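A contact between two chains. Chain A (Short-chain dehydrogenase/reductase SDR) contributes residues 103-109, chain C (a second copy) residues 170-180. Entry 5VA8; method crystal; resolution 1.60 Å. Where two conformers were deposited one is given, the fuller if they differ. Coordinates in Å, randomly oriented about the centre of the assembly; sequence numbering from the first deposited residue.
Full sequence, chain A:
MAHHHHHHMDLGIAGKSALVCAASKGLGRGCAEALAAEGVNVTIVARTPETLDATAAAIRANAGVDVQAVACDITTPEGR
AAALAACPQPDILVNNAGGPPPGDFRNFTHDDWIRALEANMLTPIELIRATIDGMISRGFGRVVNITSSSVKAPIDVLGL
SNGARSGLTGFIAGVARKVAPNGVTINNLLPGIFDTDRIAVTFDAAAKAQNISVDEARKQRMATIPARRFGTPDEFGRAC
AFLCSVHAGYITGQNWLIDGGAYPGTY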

# COMPACT_ATOMS: atom_id res chain seq x y z
N GLY A 103 -25.63 2.17 -3.13
CA GLY A 103 -26.35 3.37 -2.74
C GLY A 103 -25.40 4.50 -2.43
O GLY A 103 -24.18 4.32 -2.35
N ASP A 104 -25.98 5.69 -2.28
CA ASP A 104 -25.24 6.84 -1.79
C ASP A 104 -25.10 6.75 -0.28
O ASP A 104 -26.03 6.34 0.42
CB ASP A 104 -25.94 8.15 -2.16
CG ASP A 104 -25.15 9.38 -1.75
OD1 ASP A 104 -24.25 9.80 -2.53
OD2 ASP A 104 -25.41 9.94 -0.66
N PHE A 105 -23.92 7.15 0.23
CA PHE A 105 -23.63 6.96 1.65
C PHE A 105 -24.63 7.67 2.55
O PHE A 105 -24.87 7.21 3.67
CB PHE A 105 -22.20 7.43 1.97
CG PHE A 105 -22.02 8.93 1.99
CD1 PHE A 105 -21.85 9.65 0.82
CD2 PHE A 105 -21.97 9.61 3.20
CE1 PHE A 105 -21.66 11.04 0.85
CE2 PHE A 105 -21.78 10.98 3.24
CZ PHE A 105 -21.63 11.70 2.06
N ARG A 106 -25.23 8.77 2.09
CA ARG A 106 -26.19 9.47 2.94
C ARG A 106 -27.49 8.69 3.12
O ARG A 106 -28.28 9.03 4.01
CB ARG A 106 -26.46 10.86 2.37
CG ARG A 106 -25.27 11.81 2.56
CD ARG A 106 -25.25 12.97 1.59
NE ARG A 106 -24.60 12.60 0.34
CZ ARG A 106 -23.92 13.45 -0.43
NH1 ARG A 106 -23.35 13.03 -1.55
NH2 ARG A 106 -23.80 14.72 -0.06
N ASN A 107 -27.73 7.66 2.32
CA ASN A 107 -28.93 6.84 2.43
C ASN A 107 -28.69 5.52 3.13
O ASN A 107 -29.65 4.77 3.32
CB ASN A 107 -29.51 6.59 1.04
CG ASN A 107 -30.03 7.85 0.39
OD1 ASN A 107 -30.60 8.72 1.06
ND2 ASN A 107 -29.84 7.97 -0.92
N PHE A 108 -27.45 5.21 3.52
CA PHE A 108 -27.18 3.99 4.28
C PHE A 108 -27.78 4.12 5.67
O PHE A 108 -27.53 5.10 6.38
CB PHE A 108 -25.68 3.73 4.41
CG PHE A 108 -24.95 3.48 3.11
CD1 PHE A 108 -25.61 3.04 1.98
CD2 PHE A 108 -23.58 3.67 3.05
CE1 PHE A 108 -24.91 2.81 0.80
CE2 PHE A 108 -22.87 3.45 1.89
CZ PHE A 108 -23.53 3.02 0.76
N THR A 109 -28.57 3.13 6.08
CA THR A 109 -29.08 3.12 7.44
C THR A 109 -28.14 2.36 8.36
O THR A 109 -27.27 1.62 7.91
CB THR A 109 -30.47 2.49 7.51
OG1 THR A 109 -30.37 1.09 7.19
CG2 THR A 109 -31.43 3.18 6.55
N GLY C 170 -11.65 2.02 4.90
CA GLY C 170 -12.07 1.64 3.56
C GLY C 170 -13.29 2.40 3.10
O GLY C 170 -13.39 2.75 1.92
N PHE C 171 -14.20 2.71 4.02
CA PHE C 171 -15.35 3.53 3.67
C PHE C 171 -14.95 4.98 3.45
O PHE C 171 -15.42 5.62 2.50
CB PHE C 171 -16.42 3.45 4.76
CG PHE C 171 -17.48 4.49 4.61
CD1 PHE C 171 -18.46 4.35 3.64
CD2 PHE C 171 -17.46 5.63 5.39
CE1 PHE C 171 -19.44 5.33 3.48
CE2 PHE C 171 -18.43 6.61 5.23
CZ PHE C 171 -19.41 6.45 4.28
N ILE C 172 -14.07 5.50 4.32
CA ILE C 172 -13.67 6.91 4.22
C ILE C 172 -13.06 7.19 2.86
O ILE C 172 -13.26 8.28 2.29
CB ILE C 172 -12.68 7.25 5.36
CG1 ILE C 172 -13.42 7.32 6.70
CG2 ILE C 172 -11.90 8.55 5.04
CD1 ILE C 172 -14.51 8.38 6.76
N ALA C 173 -12.31 6.23 2.31
CA ALA C 173 -11.69 6.42 1.01
C ALA C 173 -12.71 6.84 -0.04
O ALA C 173 -12.43 7.70 -0.89
CB ALA C 173 -10.98 5.13 0.57
N GLY C 174 -13.89 6.23 -0.00
CA GLY C 174 -14.92 6.57 -0.97
C GLY C 174 -15.56 7.92 -0.72
O GLY C 174 -15.70 8.73 -1.65
N VAL C 175 -15.95 8.20 0.53
CA VAL C 175 -16.67 9.45 0.78
C VAL C 175 -15.74 10.65 0.64
O VAL C 175 -16.17 11.73 0.18
CB VAL C 175 -17.38 9.40 2.16
CG1 VAL C 175 -16.39 9.31 3.31
CG2 VAL C 175 -18.29 10.62 2.33
N ALA C 176 -14.47 10.50 0.99
CA ALA C 176 -13.51 11.59 0.78
C ALA C 176 -13.52 12.05 -0.67
O ALA C 176 -13.61 13.25 -0.96
CB ALA C 176 -12.10 11.12 1.17
N ARG C 177 -13.45 11.11 -1.60
CA ARG C 177 -13.38 11.52 -3.00
C ARG C 177 -14.73 11.99 -3.53
O ARG C 177 -14.78 12.82 -4.44
CB ARG C 177 -12.79 10.37 -3.82
CG ARG C 177 -11.31 10.16 -3.42
CD ARG C 177 -10.81 8.79 -3.75
NE ARG C 177 -9.37 8.67 -3.52
CZ ARG C 177 -8.84 8.16 -2.42
NH1 ARG C 177 -9.62 7.74 -1.43
NH2 ARG C 177 -7.52 8.07 -2.30
N LYS C 178 -15.82 11.50 -2.95
CA LYS C 178 -17.17 11.90 -3.37
C LYS C 178 -17.44 13.37 -3.06
O LYS C 178 -18.03 14.08 -3.88
CB LYS C 178 -18.21 11.02 -2.67
CG LYS C 178 -19.65 11.24 -3.13
CD LYS C 178 -19.87 10.55 -4.47
CE LYS C 178 -21.32 10.54 -4.89
NZ LYS C 178 -21.46 9.82 -6.19
N VAL C 179 -17.03 13.83 -1.86
CA VAL C 179 -17.36 15.18 -1.41
C VAL C 179 -16.26 16.18 -1.70
O VAL C 179 -16.45 17.39 -1.47
CB VAL C 179 -17.69 15.19 0.10
CG1 VAL C 179 -18.79 14.17 0.43
CG2 VAL C 179 -16.43 14.94 0.94
N ALA C 180 -15.12 15.74 -2.23
CA ALA C 180 -14.01 16.62 -2.57
C ALA C 180 -14.37 17.79 -3.49
O ALA C 180 -13.75 18.85 -3.36
CB ALA C 180 -12.88 15.81 -3.20

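Interfaces between copies of one protein are often held by the fit of apolar side chains, with the polar groups nearby satisfied within their own chain. The meeting of a short loop of chain A with a helix of chain C illustrates the principle compactly. No hydrogen bond or salt bridge joins the two stretches, and the 263 Å² they bury, both sides summed, comes largely from one aromatic residue and the side chains that receive it.

That residue is F105(A), which opens a 3-10 segment and points its CA-to-CB bond toward the helix. It loses 77 Å² to the other stretch, more than any other residue in the contact. F105(A) CA lies 7.4 Å from the CA of V175(C), close enough for the two side chains to meet directly. With chi1 in the p well and chi2 at -82°, F105(A) has one ring face over V175(C), whose CG2 sits 3.5 Å from the centroid of the F105(A) ring and only 13° off the ring normal. This is a CH-pi contact of nearly ideal placement: the methyl group stands over the middle of the aromatic face, where its weakly polarised C-H bonds can meet the pi electrons.

Apolar packing extends this central contact along the helix. F171(C), V175(C) and V179(C) follow one another at intervals of four residues, a little more than one helical turn, so that all three direct CA-to-CB toward the loop. At one end, CZ of F171(C) comes within 3.8 Å of F105(A) CB, and the methylene lies at the edge of the F171(C) ring. At the other, V179(C) CG1 approaches F105(A) CZ at 4.1 Å. The two phenylalanines of the loop share F171(C): F171(C) CE1 lies 4.2 Å from F108(A) CE2, near the plane of the F108(A) ring. The aromatic groups therefore meet through edges and oblique approaches, and the face contact belongs to the valine.

The polar residues border this apolar patch without bonding across it. D104(A) accepts a hydrogen bond from the backbone, R106(A) N to D104(A) OD2 at 3.0 Å, and pairs with the side chain of the same arginine in a salt bridge, R106(A) NE to D104(A) OD2, also at 3.0 Å. A weak hydrogen bond from R106(A) NH1 to D104(A) OD1, 3.5 Å long, supplements it. Acid and base thus answer each other within the loop, tying D104(A), just before the 3-10 segment, to R106(A) within it.

K178(C) shows how a charged residue can join such a contact through its carbon chain. K178(C) CE lies 3.8 Å from D104(A) OD1, and K178(C) CG is 4.4 Å from R106(A) NH1 and 4.5 Å from F105(A) CE1. The lysine methylenes lie alongside the loop, while NZ is hydrogen-bonded elsewhere in the structure. Proximity of lysine to aspartate does not by itself make a salt bridge; here the approach is made by carbon.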